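Local coordinates for cell division protein SepF (Methanobrevibacter smithii, PDB 7AL1) that probably links the cytokinetic protein FtsZ to the cell membrane during archaeal division, this chain being its C-terminal core domain, at residues Leu41-Ser44 with Phe45-Lys48. Numbering follows the deposited sequence.
Sequences LDLS and FLEK
Carboxylate oxygen OD1 of D42 takes the backbone N-H of S44 in a 3.0 Å bond, OD1 to N, that reaches it from above the carboxylate plane, 46° out of it. The backbone N of N82 on strand 81-87 donates to the same oxygen, and S44 OG lies 2.8 Å from D42 OD1. With OG between its backbone N and carbonyl carbon (chi1 60°), S44 turns its hydroxyl back toward this carboxylate; S44 OG is also hydrogen-bonded with R18 NE and the carbonyl O of D80.

L43 occupies the N-cap position of the short helix that follows. Its carbonyl O receives the N-H of E47 at 2.9 Å, O to N. One residue on, K48 N donates to S44 O at 3.1 Å. Water 1 bridges the bend, giving a proton to D42 O and accepting one from L46 N at 3.1 Å.

On the apolar side, L43 CD2 approaches L46 CD1 to 4.1 Å, the two side chains crossing at a slant; L43 also packs on F54 and A57 of helix 51-68, and L46 on I25 of helix 22-33. The extended side chain of E47 brings OE1 to a hydrogen bond with N82 ND2 and OE2 to a salt bridge with R77, joining helix 44-49 to the hairpin of strands 71-78 and 81-87. The D42 bond closes an Asx turn at a strand-to-helix junction, where strand 39-42 of the mixed SepF sheet passes into helix 44-49.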
loop_
_atom_site.group_PDB
_atom_site.type_symbol
_atom_site.label_atom_id
_atom_site.label_comp_id
_atom_site.label_asym_id
_atom_site.label_seq_id
_atom_site.Cartn_x
_atom_site.Cartn_y
_atom_site.Cartn_z
ATOM N N LEU A 41 1.815 -1.740 -6.698
ATOM C CA LEU A 41 1.751 -1.953 -8.126
ATOM C C LEU A 41 0.294 -1.849 -8.553
ATOM O O LEU A 41 -0.567 -2.520 -7.973
ATOM C CB LEU A 41 2.243 -3.399 -8.359
ATOM C CG LEU A 41 2.403 -3.914 -9.765
ATOM C CD1 LEU A 41 3.371 -3.079 -10.505
ATOM C CD2 LEU A 41 2.905 -5.343 -9.710
ATOM N N ASP A 42 0.011 -1.050 -9.587
ATOM C CA ASP A 42 -1.322 -0.948 -10.167
ATOM C C ASP A 42 -1.275 -1.627 -11.541
ATOM O O ASP A 42 -0.680 -1.086 -12.473
ATOM C CB ASP A 42 -1.783 0.503 -10.307
ATOM C CG ASP A 42 -3.141 0.624 -10.925
ATOM O OD1 ASP A 42 -3.786 -0.386 -11.224
ATOM O OD2 ASP A 42 -3.597 1.795 -11.140
ATOM N N LEU A 43 -1.868 -2.815 -11.662
ATOM C CA LEU A 43 -1.845 -3.589 -12.894
ATOM C C LEU A 43 -2.990 -3.281 -13.838
ATOM O O LEU A 43 -3.161 -3.981 -14.845
ATOM C CB LEU A 43 -1.859 -5.092 -12.567
ATOM C CG LEU A 43 -0.558 -5.598 -11.940
ATOM C CD1 LEU A 43 -0.660 -7.094 -11.704
ATOM C CD2 LEU A 43 0.610 -5.332 -12.873
ATOM N N SER A 44 -3.763 -2.236 -13.572
ATOM C CA SER A 44 -4.982 -2.012 -14.338
ATOM C C SER A 44 -4.708 -1.663 -15.793
ATOM O O SER A 44 -5.513 -2.009 -16.660
ATOM C CB SER A 44 -5.835 -0.909 -13.691
ATOM O OG SER A 44 -5.147 0.329 -13.622
ATOM N N PHE A 45 -3.629 -0.937 -16.085
ATOM C CA PHE A 45 -3.388 -0.617 -17.484
ATOM C C PHE A 45 -3.047 -1.882 -18.269
ATOM O O PHE A 45 -3.579 -2.106 -19.367
ATOM C CB PHE A 45 -2.263 0.410 -17.608
ATOM C CG PHE A 45 -1.914 0.751 -19.038
ATOM C CD1 PHE A 45 -1.050 -0.021 -19.779
ATOM C CD2 PHE A 45 -2.467 1.865 -19.640
ATOM C CE1 PHE A 45 -0.721 0.321 -21.084
ATOM C CE2 PHE A 45 -2.153 2.195 -20.942
ATOM C CZ PHE A 45 -1.283 1.420 -21.664
ATOM N N LEU A 46 -2.140 -2.705 -17.735
ATOM C CA LEU A 46 -1.827 -3.959 -18.398
ATOM C C LEU A 46 -3.075 -4.822 -18.541
ATOM O O LEU A 46 -3.311 -5.425 -19.599
ATOM C CB LEU A 46 -0.735 -4.707 -17.638
ATOM C CG LEU A 46 0.611 -4.009 -17.498
ATOM C CD1 LEU A 46 1.626 -4.919 -16.795
ATOM C CD2 LEU A 46 1.173 -3.557 -18.833
ATOM N N GLU A 47 -3.889 -4.901 -17.482
ATOM C CA GLU A 47 -5.034 -5.805 -17.523
ATOM C C GLU A 47 -5.974 -5.421 -18.652
ATOM O O GLU A 47 -6.505 -6.298 -19.356
ATOM C CB GLU A 47 -5.761 -5.815 -16.181
ATOM C CG GLU A 47 -6.756 -6.966 -16.109
ATOM C CD GLU A 47 -7.384 -7.237 -14.749
ATOM O OE1 GLU A 47 -7.189 -6.470 -13.787
ATOM O OE2 GLU A 47 -8.094 -8.254 -14.650
ATOM N N LYS A 48 -6.184 -4.118 -18.845
ATOM C CA LYS A 48 -7.103 -3.627 -19.868
ATOM C C LYS A 48 -6.486 -3.701 -21.255
ATOM O O LYS A 48 -7.132 -4.162 -22.205
ATOM C CB LYS A 48 -7.509 -2.189 -19.546
ATOM C CG LYS A 48 -8.515 -1.602 -20.517
ATOM C CD LYS A 48 -8.860 -0.169 -20.141
ATOM C CE LYS A 48 -9.803 0.441 -21.153
ATOM N NZ LYS A 48 -11.087 -0.312 -21.190
HETATM O O HOH W 1 -0.790 -1.501 -15.221
#